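Local atomic coordinates of periplasmic oligopeptide-binding protein (Burkholderia pseudomallei, PDB entry 3ZS6), a protein that probably binds oligopeptides in the periplasm and hands them to an ABC transporter for uptake into the cell. Residues Tyr101-Ala113 with Val136-Leu148. Residues are numbered along the deposited sequence; the frame is centred on the assembly and turned at random.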
ATOM      1  N   TYR A 101      10.721  -3.358   2.383  1.00 13.71           N
ATOM      2  CA  TYR A 101       9.458  -3.833   2.944  1.00 16.51           C
ATOM      3  C   TYR A 101       9.624  -4.889   4.020  1.00 13.31           C
ATOM      4  O   TYR A 101       8.884  -5.867   4.052  1.00 22.24           O
ATOM      5  CB  TYR A 101       8.517  -4.350   1.847  1.00 15.70           C
ATOM      6  CG  TYR A 101       7.086  -3.861   2.005  1.00 15.26           C
ATOM      7  CD1 TYR A 101       6.703  -2.621   1.504  1.00 11.46           C
ATOM      8  CD2 TYR A 101       6.130  -4.625   2.664  1.00 10.93           C
ATOM      9  CE1 TYR A 101       5.412  -2.161   1.639  1.00 14.74           C
ATOM     10  CE2 TYR A 101       4.814  -4.171   2.806  1.00 11.13           C
ATOM     11  CZ  TYR A 101       4.469  -2.932   2.283  1.00 12.62           C
ATOM     12  OH  TYR A 101       3.189  -2.442   2.404  1.00 10.96           O
ATOM     13  N   THR A 102      10.579  -4.681   4.921  1.00 15.27           N
ATOM     14  CA  THR A 102      10.781  -5.618   6.025  1.00 19.30           C
ATOM     15  C   THR A 102       9.638  -5.586   7.047  1.00 19.96           C
ATOM     16  O   THR A 102       9.552  -6.447   7.919  1.00 16.38           O
ATOM     17  CB  THR A 102      12.122  -5.359   6.744  1.00 20.17           C
ATOM     18  OG1 THR A 102      12.183  -3.992   7.157  1.00 14.39           O
ATOM     19  CG2 THR A 102      13.304  -5.659   5.815  1.00 13.85           C
ATOM     20  N   ILE A 103       8.757  -4.594   6.940  1.00 23.22           N
ATOM     21  CA  ILE A 103       7.683  -4.434   7.922  1.00 18.64           C
ATOM     22  C   ILE A 103       6.806  -5.683   8.071  1.00 19.30           C
ATOM     23  O   ILE A 103       6.385  -6.015   9.179  1.00 19.64           O
ATOM     24  CB  ILE A 103       6.792  -3.205   7.620  1.00 16.81           C
ATOM     25  CG1 ILE A 103       6.221  -3.292   6.199  1.00 21.08           C
ATOM     26  CG2 ILE A 103       7.590  -1.901   7.819  1.00 19.37           C
ATOM     27  CD1 ILE A 103       5.216  -2.203   5.859  1.00 16.97           C
ATOM     28  N   LEU A 104       6.536  -6.377   6.968  1.00  9.10           N
ATOM     29  CA  LEU A 104       5.654  -7.545   7.024  1.00 16.45           C
ATOM     30  C   LEU A 104       6.260  -8.739   7.763  1.00 20.03           C
ATOM     31  O   LEU A 104       5.544  -9.491   8.421  1.00 26.65           O
ATOM     32  CB  LEU A 104       5.200  -7.978   5.618  1.00 18.47           C
ATOM     33  CG  LEU A 104       4.124  -7.095   4.985  1.00 18.90           C
ATOM     34  CD1 LEU A 104       3.645  -7.679   3.656  1.00 16.35           C
ATOM     35  CD2 LEU A 104       2.965  -6.904   5.940  1.00 17.38           C
ATOM     36  N   VAL A 105       7.573  -8.909   7.663  1.00 17.54           N
ATOM     37  CA  VAL A 105       8.224 -10.026   8.334  1.00 25.12           C
ATOM     38  C   VAL A 105       8.591  -9.640   9.767  1.00 20.63           C
ATOM     39  O   VAL A 105       8.999 -10.473  10.573  1.00 20.05           O
ATOM     40  CB  VAL A 105       9.471 -10.499   7.561  1.00 27.65           C
ATOM     41  CG1 VAL A 105      10.642  -9.551   7.809  1.00 17.53           C
ATOM     42  CG2 VAL A 105       9.829 -11.930   7.952  1.00 24.17           C
ATOM     43  N   GLU A 106       8.404  -8.369  10.089  1.00 19.73           N
ATOM     44  CA  GLU A 106       8.806  -7.848  11.388  1.00 26.75           C
ATOM     45  C   GLU A 106       8.062  -8.505  12.553  1.00 24.74           C
ATOM     46  O   GLU A 106       8.573  -8.539  13.674  1.00 24.57           O
ATOM     47  CB  GLU A 106       8.624  -6.328  11.426  1.00 29.69           C
ATOM     48  CG  GLU A 106       9.719  -5.577  12.153  1.00 39.49           C
ATOM     49  CD  GLU A 106       9.582  -4.071  11.993  1.00 47.40           C
ATOM     50  OE1 GLU A 106       9.808  -3.569  10.872  1.00 47.33           O
ATOM     51  OE2 GLU A 106       9.239  -3.392  12.984  1.00 49.40           O
ATOM     52  N   PHE A 107       6.865  -9.030  12.296  1.00 28.86           N
ATOM     53  CA  PHE A 107       6.095  -9.685  13.358  1.00 37.79           C
ATOM     54  C   PHE A 107       6.696 -11.044  13.716  1.00 36.45           C
ATOM     55  O   PHE A 107       6.431 -11.588  14.790  1.00 37.15           O
ATOM     56  CB  PHE A 107       4.626  -9.875  12.958  1.00 52.22           C
ATOM     57  CG  PHE A 107       3.860  -8.594  12.782  1.00 63.51           C
ATOM     58  CD1 PHE A 107       4.504  -7.368  12.801  1.00 72.62           C
ATOM     59  CD2 PHE A 107       2.485  -8.621  12.601  1.00 65.97           C
ATOM     60  CE1 PHE A 107       3.790  -6.190  12.635  1.00 75.48           C
ATOM     61  CE2 PHE A 107       1.766  -7.449  12.438  1.00 69.79           C
ATOM     62  CZ  PHE A 107       2.419  -6.232  12.455  1.00 73.61           C
ATOM     63  N   VAL A 108       7.501 -11.593  12.811  1.00 27.50           N
ATOM     64  CA  VAL A 108       8.088 -12.909  13.030  1.00 23.94           C
ATOM     65  C   VAL A 108       9.223 -12.874  14.055  1.00 28.11           C
ATOM     66  O   VAL A 108       9.983 -11.906  14.132  1.00 22.63           O
ATOM     67  CB  VAL A 108       8.566 -13.540  11.716  1.00 20.71           C
ATOM     68  CG1 VAL A 108       9.109 -14.939  11.966  1.00 16.38           C
ATOM     69  CG2 VAL A 108       7.417 -13.584  10.714  1.00 19.65           C
ATOM     70  N   LYS A 109       9.318 -13.945  14.838  1.00 26.00           N
ATOM     71  CA  LYS A 109      10.262 -14.034  15.940  1.00 28.08           C
ATOM     72  C   LYS A 109      11.695 -13.787  15.482  1.00 20.94           C
ATOM     73  O   LYS A 109      12.170 -14.404  14.523  1.00 22.41           O
ATOM     74  CB  LYS A 109      10.138 -15.399  16.629  1.00 31.58           C
ATOM     75  CG  LYS A 109      10.907 -15.520  17.927  1.00 43.05           C
ATOM     76  CD  LYS A 109      10.489 -14.438  18.914  1.00 54.72           C
ATOM     77  CE  LYS A 109      11.044 -14.707  20.307  1.00 61.00           C
ATOM     78  NZ  LYS A 109      10.400 -15.901  20.930  1.00 63.54           N
ATOM     79  N   ASN A 110      12.357 -12.854  16.157  1.00 19.30           N
ATOM     80  CA  ASN A 110      13.741 -12.498  15.871  1.00 21.25           C
ATOM     81  C   ASN A 110      13.950 -11.574  14.668  1.00 22.13           C
ATOM     82  O   ASN A 110      15.063 -11.121  14.424  1.00 24.68           O
ATOM     83  CB  ASN A 110      14.595 -13.755  15.708  1.00 27.87           C
ATOM     84  CG  ASN A 110      14.819 -14.481  17.019  1.00 37.50           C
ATOM     85  OD1 ASN A 110      14.725 -13.891  18.094  1.00 33.60           O
ATOM     86  ND2 ASN A 110      15.117 -15.767  16.936  1.00 34.78           N
ATOM     87  N   ALA A 111      12.888 -11.300  13.918  1.00 20.94           N
ATOM     88  CA  ALA A 111      13.019 -10.473  12.712  1.00 20.64           C
ATOM     89  C   ALA A 111      13.693  -9.115  12.972  1.00 25.48           C
ATOM     90  O   ALA A 111      14.582  -8.703  12.218  1.00 21.15           O
ATOM     91  CB  ALA A 111      11.663 -10.283  12.027  1.00 16.15           C
ATOM     92  N   SER A 112      13.270  -8.427  14.031  1.00 22.92           N
ATOM     93  CA  SER A 112      13.851  -7.126  14.381  1.00 33.26           C
ATOM     94  C   SER A 112      15.373  -7.183  14.516  1.00 29.10           C
ATOM     95  O   SER A 112      16.096  -6.376  13.922  1.00 22.33           O
ATOM     96  CB  SER A 112      13.257  -6.600  15.694  1.00 40.90           C
ATOM     97  OG  SER A 112      11.876  -6.328  15.559  1.00 44.67           O
ATOM     98  N   ALA A 113      15.851  -8.134  15.312  1.00 24.66           N
ATOM     99  CA  ALA A 113      17.277  -8.296  15.537  1.00 26.44           C
ATOM    100  C   ALA A 113      18.009  -8.580  14.223  1.00 23.19           C
ATOM    101  O   ALA A 113      19.098  -8.063  13.978  1.00 29.25           O
ATOM    102  CB  ALA A 113      17.529  -9.405  16.548  1.00 28.79           C
ATOM    103  N   VAL A 136       5.324 -20.862  12.117  1.00 24.20           N
ATOM    104  CA  VAL A 136       5.754 -19.479  12.307  1.00 24.15           C
ATOM    105  C   VAL A 136       5.571 -19.031  13.756  1.00 23.94           C
ATOM    106  O   VAL A 136       4.467 -19.096  14.307  1.00 26.32           O
ATOM    107  CB  VAL A 136       5.004 -18.503  11.367  1.00 21.48           C
ATOM    108  CG1 VAL A 136       5.474 -17.064  11.602  1.00 19.46           C
ATOM    109  CG2 VAL A 136       5.218 -18.897   9.920  1.00 19.77           C
ATOM    110  N   LYS A 137       6.668 -18.600  14.371  1.00 21.45           N
ATOM    111  CA  LYS A 137       6.633 -18.007  15.702  1.00 27.22           C
ATOM    112  C   LYS A 137       6.641 -16.492  15.554  1.00 30.86           C
ATOM    113  O   LYS A 137       7.454 -15.954  14.807  1.00 36.07           O
ATOM    114  CB  LYS A 137       7.859 -18.438  16.511  1.00 24.50           C
ATOM    115  CG  LYS A 137       7.958 -19.937  16.768  1.00 36.53           C
ATOM    116  CD  LYS A 137       7.261 -20.326  18.060  1.00 32.52           C
ATOM    117  CE  LYS A 137       7.461 -21.801  18.356  1.00 35.56           C
ATOM    118  NZ  LYS A 137       6.791 -22.197  19.619  1.00 37.92           N
ATOM    119  N   THR A 138       5.745 -15.809  16.260  1.00 29.73           N
ATOM    120  CA  THR A 138       5.685 -14.350  16.223  1.00 28.19           C
ATOM    121  C   THR A 138       6.171 -13.763  17.542  1.00 32.18           C
ATOM    122  O   THR A 138       6.090 -14.419  18.581  1.00 33.10           O
ATOM    123  CB  THR A 138       4.255 -13.842  15.952  1.00 25.49           C
ATOM    124  OG1 THR A 138       3.361 -14.382  16.933  1.00 26.24           O
ATOM    125  CG2 THR A 138       3.792 -14.256  14.561  1.00 25.89           C
ATOM    126  N   GLU A 139       6.669 -12.527  17.492  1.00 29.76           N
ATOM    127  CA  GLU A 139       7.195 -11.845  18.680  1.00 32.01           C
ATOM    128  C   GLU A 139       6.113 -11.627  19.728  1.00 25.31           C
ATOM    129  O   GLU A 139       6.363 -11.741  20.920  1.00 32.44           O
ATOM    130  CB  GLU A 139       7.798 -10.488  18.299  1.00 34.02           C
ATOM    131  CG  GLU A 139       9.050 -10.567  17.445  1.00 39.24           C
ATOM    132  CD  GLU A 139      10.295 -10.889  18.251  1.00 38.82           C
ATOM    133  OE1 GLU A 139      10.179 -11.087  19.478  1.00 36.98           O
ATOM    134  OE2 GLU A 139      11.392 -10.941  17.654  1.00 39.40           O
ATOM    135  N   VAL A 140       4.917 -11.284  19.267  1.00 25.49           N
ATOM    136  CA  VAL A 140       3.763 -11.098  20.133  1.00 32.02           C
ATOM    137  C   VAL A 140       2.579 -11.761  19.448  1.00 30.56           C
ATOM    138  O   VAL A 140       2.642 -12.058  18.262  1.00 24.37           O
ATOM    139  CB  VAL A 140       3.440  -9.609  20.334  1.00 36.78           C
ATOM    140  CG1 VAL A 140       4.560  -8.918  21.097  1.00 43.27           C
ATOM    141  CG2 VAL A 140       3.216  -8.928  18.985  1.00 28.30           C
ATOM    142  N   PRO A 141       1.494 -12.003  20.191  1.00 29.55           N
ATOM    143  CA  PRO A 141       0.355 -12.649  19.529  1.00 31.10           C
ATOM    144  C   PRO A 141      -0.279 -11.764  18.453  1.00 31.00           C
ATOM    145  O   PRO A 141      -0.485 -10.565  18.662  1.00 28.06           O
ATOM    146  CB  PRO A 141      -0.623 -12.930  20.680  1.00 35.53           C
ATOM    147  CG  PRO A 141      -0.137 -12.093  21.839  1.00 39.36           C
ATOM    148  CD  PRO A 141       1.336 -11.926  21.652  1.00 34.06           C
ATOM    149  N   VAL A 142      -0.569 -12.371  17.304  1.00 25.96           N
ATOM    150  CA  VAL A 142      -1.176 -11.677  16.173  1.00 24.64           C
ATOM    151  C   VAL A 142      -2.344 -12.517  15.663  1.00 22.52           C
ATOM    152  O   VAL A 142      -2.143 -13.553  15.030  1.00 24.74           O
ATOM    153  CB  VAL A 142      -0.158 -11.468  15.024  1.00 21.42           C
ATOM    154  CG1 VAL A 142      -0.810 -10.742  13.839  1.00 20.22           C
ATOM    155  CG2 VAL A 142       1.068 -10.714  15.523  1.00 20.90           C
ATOM    156  N   SER A 143      -3.562 -12.069  15.929  1.00 25.46           N
ATOM    157  CA  SER A 143      -4.738 -12.901  15.685  1.00 25.09           C
ATOM    158  C   SER A 143      -5.067 -13.021  14.198  1.00 25.67           C
ATOM    159  O   SER A 143      -5.771 -13.936  13.785  1.00 19.97           O
ATOM    160  CB  SER A 143      -5.947 -12.352  16.446  1.00 23.55           C
ATOM    161  OG  SER A 143      -6.350 -11.100  15.913  1.00 26.02           O
ATOM    162  N   TYR A 144      -4.557 -12.084  13.404  1.00 20.00           N
ATOM    163  CA  TYR A 144      -4.894 -11.991  11.993  1.00 17.89           C
ATOM    164  C   TYR A 144      -3.691 -12.326  11.106  1.00 17.90           C
ATOM    165  O   TYR A 144      -3.667 -11.994   9.917  1.00 16.42           O
ATOM    166  CB  TYR A 144      -5.386 -10.578  11.676  1.00 19.51           C
ATOM    167  CG  TYR A 144      -4.469  -9.485  12.208  1.00 19.65           C
ATOM    168  CD1 TYR A 144      -3.383  -9.040  11.464  1.00 18.68           C
ATOM    169  CD2 TYR A 144      -4.692  -8.912  13.458  1.00 18.51           C
ATOM    170  CE1 TYR A 144      -2.543  -8.049  11.943  1.00 14.50           C
ATOM    171  CE2 TYR A 144      -3.863  -7.923  13.952  1.00 23.36           C
ATOM    172  CZ  TYR A 144      -2.791  -7.491  13.192  1.00 25.03           C
ATOM    173  OH  TYR A 144      -1.964  -6.507  13.685  1.00 25.81           O
ATOM    174  N   PHE A 145      -2.697 -12.993  11.679  1.00 20.50           N
ATOM    175  CA  PHE A 145      -1.455 -13.211  10.955  1.00 17.19           C
ATOM    176  C   PHE A 145      -1.635 -13.744   9.529  1.00 19.09           C
ATOM    177  O   PHE A 145      -0.894 -13.359   8.628  1.00 17.48           O
ATOM    178  CB  PHE A 145      -0.467 -14.084  11.739  1.00 21.18           C
ATOM    179  CG  PHE A 145       0.875 -14.188  11.071  1.00 22.13           C
ATOM    180  CD1 PHE A 145       1.710 -13.078  11.004  1.00 17.26           C
ATOM    181  CD2 PHE A 145       1.277 -15.365  10.456  1.00 20.56           C
ATOM    182  CE1 PHE A 145       2.941 -13.147  10.362  1.00 15.49           C
ATOM    183  CE2 PHE A 145       2.507 -15.445   9.812  1.00 24.56           C
ATOM    184  CZ  PHE A 145       3.343 -14.323   9.760  1.00 19.20           C
ATOM    185  N   PRO A 146      -2.616 -14.633   9.311  1.00 16.71           N
ATOM    186  CA  PRO A 146      -2.719 -15.151   7.941  1.00 11.19           C
ATOM    187  C   PRO A 146      -2.974 -14.074   6.874  1.00 17.10           C
ATOM    188  O   PRO A 146      -2.544 -14.266   5.738  1.00 14.28           O
ATOM    189  CB  PRO A 146      -3.882 -16.154   8.031  1.00 22.47           C
ATOM    190  CG  PRO A 146      -3.844 -16.626   9.466  1.00 21.49           C
ATOM    191  CD  PRO A 146      -3.454 -15.390  10.262  1.00 18.74           C
ATOM    192  N   GLU A 147      -3.640 -12.975   7.226  1.00 20.82           N
ATOM    193  CA  GLU A 147      -3.847 -11.869   6.283  1.00 20.49           C
ATOM    194  C   GLU A 147      -2.540 -11.347   5.700  1.00 17.60           C
ATOM    195  O   GLU A 147      -2.468 -11.022   4.511  1.00 13.48           O
ATOM    196  CB  GLU A 147      -4.582 -10.700   6.950  1.00 21.38           C
ATOM    197  CG  GLU A 147      -6.078 -10.872   7.052  1.00 21.73           C
ATOM    198  CD  GLU A 147      -6.766  -9.654   7.648  1.00 24.80           C
ATOM    199  OE1 GLU A 147      -6.877  -8.618   6.951  1.00 18.81           O
ATOM    200  OE2 GLU A 147      -7.209  -9.742   8.809  1.00 22.62           O
ATOM    201  N   LEU A 148      -1.518 -11.239   6.548  1.00 14.82           N
ATOM    202  CA  LEU A 148      -0.228 -10.714   6.119  1.00 17.38           C
ATOM    203  C   LEU A 148       0.418 -11.586   5.047  1.00 16.26           C
ATOM    204  O   LEU A 148       1.049 -11.072   4.120  1.00 15.82           O
ATOM    205  CB  LEU A 148       0.729 -10.553   7.313  1.00 16.08           C
ATOM    206  CG  LEU A 148       0.553  -9.290   8.172  1.00 18.21           C
ATOM    207  CD1 LEU A 148      -0.771  -9.315   8.920  1.00 18.73           C
ATOM    208  CD2 LEU A 148       1.717  -9.126   9.145  1.00 22.96           C
TER
HETATM  209  O   HOH W   1      10.811  -9.016  15.531  1.00 29.11           O
HETATM  210  O   HOH W   2      13.753  -9.397  17.466  1.00 31.31           O
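A single antiparallel beta bridge, V108 with T138, ties the turn before helix 111-115 to the residues just after strand 133-137, in the five-stranded antiparallel sheet of this family 5 solute-binding protein. Two backbone bonds flank this non-hydrogen-bonded pair: K109 N donates to K137 O (2.7 Å) and E139 N to F107 O (2.9 Å). V108 to A111 form a type II turn, whose third residue, N110, donates its N-H to the E139 carboxylate. Bent at chi2 (-79°), the E139 chain reaches past V108 O and brings OE2 to N110 N at 2.6 Å, the N-H meeting it from above the carboxylate plane. Water 1 lies 2.9 Å from both E139 OE2 and S112 N, and water 2 joins OE2 to A113 N; through them the carboxylate faces the first N-H groups of helix 111-115, whose dipole would probably favour its negative charge. The other oxygen, OE1, lies 3.4 Å from K109 CD, against the aliphatic chain; K109 NZ stays farther away. N110 ND2 is hydrogen-bonded to D123 O. The F107 side chain crosses those of L148 and V142 at about a right angle: its CD2 lies 3.6 Å from L148 CD2 and 3.9 Å from V142 CG2. L104 CD2 extends this apolar patch to L148 CG. V108 CG2 lies 4.1 Å from V136 CG1 and also meets F145 CZ; W89 of helix 82-93 touches all three residues.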